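PDB 6C46: dTDP-4-dehydrorhamnose 3,5-epimerase from Elizabethkingia anophelis NUHP1, which probably converts dTDP-4-dehydro-6-deoxy-alpha-D-glucose into dTDP-4-dehydro-beta-L-rhamnose by epimerisation at C3' and C5', a step in dTDP-L-rhamnose biosynthesis. Local coordinates for residues T14-V26 / C106-Y120. Sequence-based numbering, arbitrary orientation. Where two conformers were deposited one is given.
Sequences TPLKDCYIIEPTV and CYGMELSAENKLQFY
Thr14 lies over one face of the Tyr107 ring, its CB 4.1 Å from the ring centroid in a CH-pi contact, while Pro15 CD comes in obliquely beside CD1 and CE1 and the Phe119 ring meets Tyr107 at its edge with CZ in plane. The Phe119 ring takes Met109 SD on one face, off toward the rim, and Thr14 CG2 at its edge. Asp18 O sits at the edge of the Tyr120 ring, in its plane, 3.3 Å from CD2; this buried carbonyl has no hydrogen-bond partner. Met109, Phe119 and Ile21 pack between the two antiparallel sheets of the cupin fold, here the sheet containing 20-23 and 118-120 and the sheet bordered by 106-112, with Thr14 and Pro15 covering Tyr107 at the border. Cys19 adds an oblique sulfur-aromatic contact; with SG anti to its backbone N (chi1 174°), the sulfur reaches Phe119, SG lying 3.2 Å from CE2. From the face of the sheet it shares with Phe119, Ile21 reaches toward Met109 tip to tip, CG1 3.6 Å from SD. The strands themselves pair antiparallel: Tyr120 N gives Tyr20 O a nearly straight 2.8 Å bond, and Ile22 N binds Gln118 O at the same length, with Ile21 and Phe119 as the non-hydrogen-bonded pair between. Ahead of the strand, Thr14 OG1 accepts from Leu16 N, an ST turn, and donates to Cys19 O, tying off the type II turn from Leu16 to Cys19. Near the far end, Gln118 NE2 binds Lys37 O and a water, which lies 2.7 Å from Ile22 O.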
loop_
_atom_site.group_PDB
_atom_site.type_symbol
_atom_site.label_atom_id
_atom_site.label_comp_id
_atom_site.label_asym_id
_atom_site.label_seq_id
_atom_site.Cartn_x
_atom_site.Cartn_y
_atom_site.Cartn_z
ATOM N N THR A 14 -4.742 -11.831 18.284
ATOM C CA THR A 14 -6.190 -11.680 18.434
ATOM C C THR A 14 -6.781 -13.013 18.878
ATOM O O THR A 14 -6.064 -14.025 18.924
ATOM C CB THR A 14 -6.851 -11.240 17.116
ATOM O OG1 THR A 14 -6.876 -12.345 16.213
ATOM C CG2 THR A 14 -6.075 -10.093 16.489
ATOM N N PRO A 15 -8.074 -13.070 19.204
ATOM C CA PRO A 15 -8.672 -14.363 19.567
ATOM C C PRO A 15 -8.763 -15.362 18.421
ATOM O O PRO A 15 -9.167 -16.500 18.675
ATOM C CB PRO A 15 -10.075 -13.979 20.064
ATOM C CG PRO A 15 -9.975 -12.524 20.461
ATOM C CD PRO A 15 -8.984 -11.941 19.493
ATOM N N LEU A 16 -8.453 -14.993 17.172
ATOM C CA LEU A 16 -8.567 -15.933 16.061
ATOM C C LEU A 16 -7.175 -16.425 15.665
ATOM O O LEU A 16 -6.251 -15.622 15.527
ATOM C CB LEU A 16 -9.286 -15.300 14.861
ATOM C CG LEU A 16 -10.657 -14.666 15.171
ATOM C CD1 LEU A 16 -11.324 -14.179 13.884
ATOM C CD2 LEU A 16 -11.583 -15.623 15.906
ATOM N N LYS A 17 -7.025 -17.737 15.503
ATOM C CA LYS A 17 -5.699 -18.281 15.209
ATOM C C LYS A 17 -5.165 -17.725 13.901
ATOM O O LYS A 17 -5.864 -17.749 12.888
ATOM C CB LYS A 17 -5.755 -19.804 15.104
ATOM C CG LYS A 17 -4.365 -20.460 14.985
ATOM C CD LYS A 17 -4.479 -21.998 14.879
ATOM C CE LYS A 17 -5.112 -22.421 13.567
ATOM N NZ LYS A 17 -5.094 -23.897 13.407
ATOM N N ASP A 18 -3.903 -17.288 13.917
ATOM C CA ASP A 18 -3.139 -16.783 12.777
ATOM C C ASP A 18 -3.600 -15.415 12.325
ATOM O O ASP A 18 -3.102 -14.912 11.314
ATOM C CB ASP A 18 -3.188 -17.704 11.553
ATOM C CG ASP A 18 -2.705 -19.125 11.860
ATOM O OD1 ASP A 18 -1.609 -19.262 12.432
ATOM O OD2 ASP A 18 -3.420 -20.094 11.529
ATOM N N CYS A 19 -4.534 -14.799 13.023
ATOM C CA CYS A 19 -5.049 -13.492 12.646
ATOM C C CYS A 19 -4.409 -12.449 13.565
ATOM O O CYS A 19 -4.531 -12.543 14.792
ATOM C CB CYS A 19 -6.581 -13.540 12.743
ATOM S SG CYS A 19 -7.487 -12.025 12.495
ATOM N N TYR A 20 -3.702 -11.470 12.983
ATOM C CA TYR A 20 -2.873 -10.558 13.766
ATOM C C TYR A 20 -3.146 -9.108 13.417
ATOM O O TYR A 20 -3.535 -8.774 12.292
ATOM C CB TYR A 20 -1.347 -10.799 13.560
ATOM C CG TYR A 20 -0.954 -12.193 13.947
ATOM C CD1 TYR A 20 -0.846 -12.555 15.293
ATOM C CD2 TYR A 20 -0.698 -13.148 12.980
ATOM C CE1 TYR A 20 -0.521 -13.849 15.659
ATOM C CE2 TYR A 20 -0.358 -14.440 13.334
ATOM C CZ TYR A 20 -0.269 -14.784 14.661
ATOM O OH TYR A 20 0.056 -16.068 14.990
ATOM N N ILE A 21 -2.886 -8.248 14.397
ATOM C CA ILE A 21 -2.838 -6.803 14.210
ATOM C C ILE A 21 -1.375 -6.400 14.053
ATOM O O ILE A 21 -0.538 -6.757 14.893
ATOM C CB ILE A 21 -3.479 -6.078 15.408
ATOM C CG1 ILE A 21 -4.954 -6.472 15.539
ATOM C CG2 ILE A 21 -3.307 -4.531 15.277
ATOM C CD1 ILE A 21 -5.510 -6.178 16.934
ATOM N N ILE A 22 -1.062 -5.629 13.014
ATOM C CA ILE A 22 0.279 -5.052 12.880
ATOM C C ILE A 22 0.231 -3.657 13.474
ATOM O O ILE A 22 -0.450 -2.769 12.948
ATOM C CB ILE A 22 0.747 -4.982 11.429
ATOM C CG1 ILE A 22 0.574 -6.337 10.753
ATOM C CG2 ILE A 22 2.234 -4.483 11.403
ATOM C CD1 ILE A 22 1.235 -6.448 9.369
ATOM N N GLU A 23 0.950 -3.465 14.571
ATOM C CA GLU A 23 1.076 -2.161 15.209
ATOM C C GLU A 23 2.357 -1.503 14.733
ATOM O O GLU A 23 3.436 -2.096 14.892
ATOM C CB GLU A 23 1.097 -2.296 16.727
ATOM C CG GLU A 23 1.425 -0.999 17.479
ATOM C CD GLU A 23 1.433 -1.201 18.996
ATOM O OE1 GLU A 23 0.676 -2.061 19.479
ATOM O OE2 GLU A 23 2.203 -0.520 19.697
ATOM N N PRO A 24 2.300 -0.305 14.166
ATOM C CA PRO A 24 3.495 0.301 13.578
ATOM C C PRO A 24 4.383 0.935 14.635
ATOM O O PRO A 24 3.928 1.351 15.704
ATOM C CB PRO A 24 2.903 1.374 12.656
ATOM C CG PRO A 24 1.735 1.887 13.482
ATOM C CD PRO A 24 1.160 0.632 14.183
ATOM N N THR A 25 5.679 1.004 14.337
ATOM C CA THR A 25 6.624 1.763 15.153
ATOM C C THR A 25 6.888 3.068 14.406
ATOM O O THR A 25 7.621 3.088 13.415
ATOM C CB THR A 25 7.906 0.972 15.380
ATOM O OG1 THR A 25 7.590 -0.220 16.101
ATOM C CG2 THR A 25 8.903 1.794 16.173
ATOM N N VAL A 26 6.285 4.147 14.875
ATOM C CA VAL A 26 6.306 5.422 14.168
ATOM C C VAL A 26 7.433 6.283 14.711
ATOM O O VAL A 26 7.547 6.491 15.928
ATOM C CB VAL A 26 4.949 6.131 14.286
ATOM C CG1 VAL A 26 4.963 7.457 13.503
ATOM C CG2 VAL A 26 3.867 5.196 13.781
ATOM N N CYS A 106 -15.466 -14.981 15.551
ATOM C CA CYS A 106 -15.327 -13.714 14.841
ATOM C C CYS A 106 -14.545 -12.732 15.692
ATOM O O CYS A 106 -14.498 -12.840 16.917
ATOM C CB CYS A 106 -16.682 -13.097 14.489
ATOM S SG CYS A 106 -17.846 -14.283 13.798
ATOM N N TYR A 107 -13.959 -11.749 15.021
ATOM C CA TYR A 107 -13.245 -10.683 15.709
ATOM C C TYR A 107 -13.362 -9.405 14.899
ATOM O O TYR A 107 -13.209 -9.425 13.675
ATOM C CB TYR A 107 -11.768 -11.044 15.915
ATOM C CG TYR A 107 -10.982 -9.965 16.657
ATOM C CD1 TYR A 107 -11.144 -9.783 18.029
ATOM C CD2 TYR A 107 -10.077 -9.169 15.997
ATOM C CE1 TYR A 107 -10.422 -8.802 18.717
ATOM C CE2 TYR A 107 -9.350 -8.189 16.678
ATOM C CZ TYR A 107 -9.527 -8.016 18.021
ATOM O OH TYR A 107 -8.803 -7.041 18.664
ATOM N N GLY A 108 -13.653 -8.308 15.571
ATOM C CA GLY A 108 -13.760 -7.025 14.905
ATOM C C GLY A 108 -12.888 -5.991 15.582
ATOM O O GLY A 108 -12.614 -6.069 16.777
ATOM N N MET A 109 -12.496 -4.984 14.807
ATOM C CA MET A 109 -11.647 -3.920 15.323
ATOM C C MET A 109 -11.762 -2.701 14.425
ATOM O O MET A 109 -12.048 -2.812 13.226
ATOM C CB MET A 109 -10.183 -4.380 15.389
ATOM C CG MET A 109 -9.603 -4.637 13.989
ATOM S SD MET A 109 -7.850 -5.013 14.032
ATOM C CE MET A 109 -7.189 -3.444 14.634
ATOM N N GLU A 110 -11.486 -1.532 15.010
ATOM C CA GLU A 110 -11.485 -0.291 14.246
ATOM C C GLU A 110 -10.136 -0.100 13.551
ATOM O O GLU A 110 -9.077 -0.202 14.179
ATOM C CB GLU A 110 -11.788 0.916 15.153
ATOM C CG GLU A 110 -11.710 2.250 14.379
ATOM C CD GLU A 110 -12.282 3.446 15.129
ATOM O OE1 GLU A 110 -11.703 4.549 15.008
ATOM O OE2 GLU A 110 -13.306 3.297 15.829
ATOM N N LEU A 111 -10.178 0.167 12.252
ATOM C CA LEU A 111 -9.012 0.574 11.480
ATOM C C LEU A 111 -9.231 2.019 11.052
ATOM O O LEU A 111 -10.320 2.363 10.579
ATOM C CB LEU A 111 -8.832 -0.330 10.251
ATOM C CG LEU A 111 -8.698 -1.819 10.579
ATOM C CD1 LEU A 111 -8.730 -2.665 9.306
ATOM C CD2 LEU A 111 -7.399 -2.095 11.341
ATOM N N SER A 112 -8.219 2.867 11.217
ATOM C CA SER A 112 -8.412 4.271 10.890
ATOM C C SER A 112 -7.116 4.865 10.340
ATOM O O SER A 112 -6.020 4.334 10.545
ATOM C CB SER A 112 -8.884 5.062 12.129
ATOM O OG SER A 112 -7.839 5.205 13.092
ATOM N N ALA A 113 -7.254 5.985 9.636
ATOM C CA ALA A 113 -6.063 6.697 9.195
ATOM C C ALA A 113 -5.263 7.143 10.395
ATOM O O ALA A 113 -4.027 7.109 10.383
ATOM C CB ALA A 113 -6.449 7.905 8.343
ATOM N N GLU A 114 -5.966 7.526 11.459
ATOM C CA GLU A 114 -5.296 7.978 12.666
ATOM C C GLU A 114 -4.547 6.843 13.341
ATOM O O GLU A 114 -3.399 7.031 13.760
ATOM C CB GLU A 114 -6.308 8.602 13.627
ATOM C CG GLU A 114 -5.684 9.139 14.899
ATOM C CD GLU A 114 -6.656 9.952 15.740
ATOM O OE1 GLU A 114 -7.874 9.664 15.709
ATOM O OE2 GLU A 114 -6.194 10.886 16.434
ATOM N N ASN A 115 -5.158 5.653 13.472
ATOM C CA ASN A 115 -4.456 4.660 14.287
ATOM C C ASN A 115 -3.429 3.861 13.504
ATOM O O ASN A 115 -2.602 3.175 14.123
ATOM C CB ASN A 115 -5.439 3.737 15.068
ATOM C CG ASN A 115 -6.232 2.716 14.213
ATOM O OD1 ASN A 115 -5.862 2.316 13.101
ATOM N ND2 ASN A 115 -7.350 2.265 14.790
ATOM N N LYS A 116 -3.442 3.944 12.168
ATOM C CA LYS A 116 -2.420 3.345 11.309
ATOM C C LYS A 116 -2.314 1.834 11.470
ATOM O O LYS A 116 -1.335 1.218 11.014
ATOM C CB LYS A 116 -1.050 3.984 11.563
ATOM C CG LYS A 116 -1.055 5.497 11.465
ATOM C CD LYS A 116 0.355 6.071 11.788
ATOM C CE LYS A 116 0.359 7.597 11.872
ATOM N NZ LYS A 116 -0.489 8.140 12.965
ATOM N N LEU A 117 -3.323 1.202 12.060
ATOM C CA LEU A 117 -3.266 -0.238 12.256
ATOM C C LEU A 117 -3.509 -1.002 10.954
ATOM O O LEU A 117 -4.224 -0.552 10.054
ATOM C CB LEU A 117 -4.310 -0.666 13.297
ATOM C CG LEU A 117 -4.069 -0.109 14.717
ATOM C CD1 LEU A 117 -5.201 -0.510 15.722
ATOM C CD2 LEU A 117 -2.715 -0.578 15.235
ATOM N N GLN A 118 -2.936 -2.199 10.876
ATOM C CA GLN A 118 -3.270 -3.143 9.823
ATOM C C GLN A 118 -3.761 -4.435 10.457
ATOM O O GLN A 118 -3.331 -4.811 11.550
ATOM C CB GLN A 118 -2.071 -3.462 8.952
ATOM C CG GLN A 118 -1.462 -2.246 8.264
ATOM C CD GLN A 118 -0.098 -2.617 7.758
ATOM O OE1 GLN A 118 0.032 -3.104 6.648
ATOM N NE2 GLN A 118 0.924 -2.459 8.612
ATOM N N PHE A 119 -4.601 -5.146 9.719
ATOM C CA PHE A 119 -5.266 -6.348 10.211
ATOM C C PHE A 119 -4.959 -7.442 9.199
ATOM O O PHE A 119 -5.231 -7.273 8.002
ATOM C CB PHE A 119 -6.772 -6.074 10.330
ATOM C CG PHE A 119 -7.584 -7.168 10.998
ATOM C CD1 PHE A 119 -8.905 -7.378 10.611
ATOM C CD2 PHE A 119 -7.077 -7.914 12.037
ATOM C CE1 PHE A 119 -9.700 -8.349 11.247
ATOM C CE2 PHE A 119 -7.851 -8.880 12.665
ATOM C CZ PHE A 119 -9.168 -9.104 12.263
ATOM N N TYR A 120 -4.323 -8.521 9.653
ATOM C CA TYR A 120 -3.966 -9.639 8.775
ATOM C C TYR A 120 -5.000 -10.744 8.944
ATOM O O TYR A 120 -5.131 -11.304 10.031
ATOM C CB TYR A 120 -2.568 -10.199 9.072
ATOM C CG TYR A 120 -2.295 -11.483 8.290
ATOM C CD1 TYR A 120 -2.008 -11.436 6.927
ATOM C CD2 TYR A 120 -2.366 -12.745 8.903
ATOM C CE1 TYR A 120 -1.785 -12.600 6.198
ATOM C CE2 TYR A 120 -2.149 -13.933 8.169
ATOM C CZ TYR A 120 -1.852 -13.840 6.822
ATOM O OH TYR A 120 -1.634 -14.970 6.062
HETATM O O HOH W 1 0.406 -1.082 10.994
#